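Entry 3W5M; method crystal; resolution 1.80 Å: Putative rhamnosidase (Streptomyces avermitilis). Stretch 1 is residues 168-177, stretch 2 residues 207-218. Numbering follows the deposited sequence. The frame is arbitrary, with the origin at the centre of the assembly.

Stretch 1, residues 168-177: DITGATLAIS
Stretch 2, residues 207-218: AVIDVLDHVHSG

T173 to I176 pair antiparallel with D210 to A207, strand directions at 157° and axes 4.6 Å at closest approach. Five backbone hydrogen bonds fix the register. L174 and I209 form a hydrogen-bonded pair (CA-CA 5.2 Å), L174 N to I209 O at 2.8 Å and I209 N to L174 O at 2.8 Å; I176 and A207 (CA-CA 5.6 Å) repeat the motif, I176 N to A207 O at 2.9 Å and A207 N to I176 O at 3.0 Å. Between and beyond them lie the non-hydrogen-bonded pairs A175-V208 (CA-CA 4.3 Å) and T173-D210 (CA-CA 4.5 Å). Here the alpha carbons turn inward, so that A175 CA lies 3.2 Å from A207 O, V208 CA 3.3 Å from L174 O and T173 CA 3.4 Å from I209 O, all as CA-H...O contacts.

The fifth bond, V211 N to A172 O (3.0 Å, 169°), extends the ladder just past the second strand. There V211 adopts phi/psi -125/19 and the chain turns: V211 O accepts H214 N at 3.0 Å and, weakly, V215 N at 3.2 Å. D210 (chi1 t, chi2 -61°) accepts L212 N at OD1 (3.0 Å), while water 1 donates to D210 OD2 (2.6 Å) and accepts from A172 N (3.0 Å), bridging the stretches.

Packing follows the alternation of the strands. L174 (t, chi2 68°), I176, A207 and I209 share one face, where I209 CD1 reaches I176 CG2 at 3.8 Å and L174 CD2 at 4.4 Å; I209 has chi1 m and an off-well chi2 of 102°. T173, A175, V208 and D210 occupy the other, with A175 CB 4.1 Å from V208 CG2. A172 CB points toward the turn, meeting V215 CG2 at 3.6 Å and V211 CG2 at 3.8 Å. Outermost, I169 CG2 (chi1 m, chi2 t) touches L212 CD1 (chi1 t, chi2 p) at 3.9 Å.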

# COMPACT_ATOMS: atom_id res chain seq x y z
N ASP A 168 6.84 33.58 34.95
CA ASP A 168 7.83 32.67 34.35
C ASP A 168 7.21 31.51 33.59
O ASP A 168 7.64 30.37 33.72
CB ASP A 168 8.82 32.17 35.40
CG ASP A 168 9.68 33.29 35.98
OD1 ASP A 168 9.96 34.28 35.25
OD2 ASP A 168 10.06 33.19 37.16
N ILE A 169 6.21 31.81 32.78
CA ILE A 169 5.54 30.83 31.97
C ILE A 169 6.48 30.43 30.83
O ILE A 169 6.92 31.28 30.06
CB ILE A 169 4.23 31.41 31.39
CG1 ILE A 169 3.19 31.57 32.49
CG2 ILE A 169 3.70 30.52 30.27
CD1 ILE A 169 2.01 32.46 32.10
N THR A 170 6.77 29.13 30.72
CA THR A 170 7.58 28.64 29.60
C THR A 170 6.75 27.96 28.49
O THR A 170 7.25 27.77 27.38
CB THR A 170 8.69 27.67 30.07
OG1 THR A 170 8.11 26.57 30.78
CG2 THR A 170 9.69 28.38 31.00
N GLY A 171 5.50 27.62 28.78
CA GLY A 171 4.66 26.93 27.78
C GLY A 171 3.19 27.07 28.13
O GLY A 171 2.85 27.19 29.31
N ALA A 172 2.33 27.08 27.11
CA ALA A 172 0.89 27.20 27.34
C ALA A 172 0.15 26.47 26.25
O ALA A 172 0.43 26.66 25.06
CB ALA A 172 0.46 28.66 27.39
N THR A 173 -0.80 25.62 26.64
CA THR A 173 -1.62 24.91 25.65
C THR A 173 -3.08 25.01 26.04
O THR A 173 -3.41 25.05 27.23
CB THR A 173 -1.28 23.41 25.52
OG1 THR A 173 -1.51 22.76 26.79
CG2 THR A 173 0.18 23.22 25.05
N LEU A 174 -3.93 25.07 25.02
CA LEU A 174 -5.37 25.06 25.23
C LEU A 174 -5.98 23.85 24.54
O LEU A 174 -5.79 23.68 23.33
CB LEU A 174 -6.00 26.35 24.68
CG LEU A 174 -7.53 26.43 24.77
CD1 LEU A 174 -7.99 26.53 26.22
CD2 LEU A 174 -8.07 27.61 23.96
N ALA A 175 -6.69 23.02 25.30
CA ALA A 175 -7.46 21.92 24.70
C ALA A 175 -8.93 22.34 24.86
O ALA A 175 -9.33 22.82 25.91
CB ALA A 175 -7.20 20.62 25.45
N ILE A 176 -9.71 22.19 23.80
CA ILE A 176 -11.07 22.75 23.80
C ILE A 176 -11.95 21.93 22.85
O ILE A 176 -11.51 21.47 21.79
CB ILE A 176 -11.05 24.25 23.43
CG1 ILE A 176 -12.45 24.89 23.48
CG2 ILE A 176 -10.43 24.46 22.06
CD1 ILE A 176 -12.47 26.40 23.65
N SER A 177 -13.18 21.70 23.27
CA SER A 177 -14.15 21.06 22.42
C SER A 177 -15.52 21.69 22.67
O SER A 177 -15.76 22.20 23.77
CB SER A 177 -14.20 19.57 22.78
OG SER A 177 -14.98 18.86 21.83
N ALA A 207 -9.65 19.99 19.95
CA ALA A 207 -8.43 20.56 19.39
C ALA A 207 -7.48 20.94 20.52
O ALA A 207 -7.91 21.35 21.62
CB ALA A 207 -8.75 21.79 18.56
N VAL A 208 -6.18 20.80 20.24
CA VAL A 208 -5.14 21.27 21.15
C VAL A 208 -4.33 22.36 20.43
O VAL A 208 -3.83 22.13 19.34
CB VAL A 208 -4.21 20.12 21.60
CG1 VAL A 208 -3.12 20.64 22.55
CG2 VAL A 208 -5.01 19.05 22.31
N ILE A 209 -4.22 23.53 21.04
CA ILE A 209 -3.62 24.72 20.40
C ILE A 209 -2.51 25.25 21.30
O ILE A 209 -2.72 25.42 22.49
CB ILE A 209 -4.64 25.87 20.21
CG1 ILE A 209 -5.92 25.40 19.49
CG2 ILE A 209 -4.01 27.04 19.43
CD1 ILE A 209 -7.09 25.17 20.43
N ASP A 210 -1.33 25.49 20.74
CA ASP A 210 -0.30 26.20 21.50
C ASP A 210 -0.69 27.68 21.56
O ASP A 210 -0.92 28.28 20.54
CB ASP A 210 1.09 26.03 20.87
CG ASP A 210 2.21 26.57 21.77
OD1 ASP A 210 2.22 27.78 22.08
OD2 ASP A 210 3.09 25.78 22.20
N VAL A 211 -0.73 28.25 22.77
CA VAL A 211 -1.16 29.65 22.98
C VAL A 211 -0.12 30.48 23.73
O VAL A 211 -0.44 31.54 24.27
CB VAL A 211 -2.52 29.75 23.74
CG1 VAL A 211 -3.65 29.22 22.87
CG2 VAL A 211 -2.47 29.00 25.07
N LEU A 212 1.13 30.01 23.75
CA LEU A 212 2.18 30.76 24.42
C LEU A 212 2.30 32.20 23.89
O LEU A 212 2.56 33.13 24.68
CB LEU A 212 3.52 30.02 24.35
CG LEU A 212 4.75 30.67 25.01
CD1 LEU A 212 4.61 30.72 26.51
CD2 LEU A 212 6.02 29.92 24.62
N ASP A 213 2.11 32.39 22.58
CA ASP A 213 2.19 33.71 21.91
C ASP A 213 1.08 34.70 22.27
O ASP A 213 1.12 35.85 21.82
CB ASP A 213 2.26 33.56 20.38
CG ASP A 213 1.05 32.80 19.81
OD1 ASP A 213 0.40 32.06 20.58
OD2 ASP A 213 0.74 32.92 18.60
N HIS A 214 0.09 34.26 23.06
CA HIS A 214 -1.03 35.12 23.49
C HIS A 214 -1.24 35.22 25.00
O HIS A 214 -2.01 36.05 25.45
CB HIS A 214 -2.35 34.72 22.82
CG HIS A 214 -2.39 35.01 21.36
ND1 HIS A 214 -2.65 36.27 20.86
CD2 HIS A 214 -2.16 34.22 20.28
CE1 HIS A 214 -2.60 36.23 19.54
NE2 HIS A 214 -2.30 35.00 19.16
N VAL A 215 -0.54 34.41 25.79
CA VAL A 215 -0.66 34.50 27.26
C VAL A 215 0.52 35.18 27.93
O VAL A 215 1.63 35.24 27.38
CB VAL A 215 -0.92 33.14 27.94
CG1 VAL A 215 -2.18 32.49 27.38
CG2 VAL A 215 0.29 32.24 27.82
N HIS A 216 0.27 35.71 29.13
CA HIS A 216 1.30 36.38 29.90
C HIS A 216 1.01 36.25 31.38
O HIS A 216 -0.04 35.75 31.78
CB HIS A 216 1.40 37.86 29.49
CG HIS A 216 0.07 38.55 29.38
ND1 HIS A 216 -0.54 39.15 30.46
CD2 HIS A 216 -0.78 38.68 28.34
CE1 HIS A 216 -1.70 39.64 30.09
NE2 HIS A 216 -1.87 39.37 28.80
N SER A 217 1.93 36.70 32.21
CA SER A 217 1.70 36.65 33.63
C SER A 217 0.63 37.66 34.00
O SER A 217 0.37 38.61 33.26
CB SER A 217 3.01 36.95 34.37
OG SER A 217 3.22 38.35 34.48
N GLY A 218 -0.03 37.45 35.14
CA GLY A 218 -1.03 38.41 35.59
C GLY A 218 -2.36 38.11 34.94
O GLY A 218 -2.58 37.00 34.44
O HOH W 1 3.85 26.17 24.69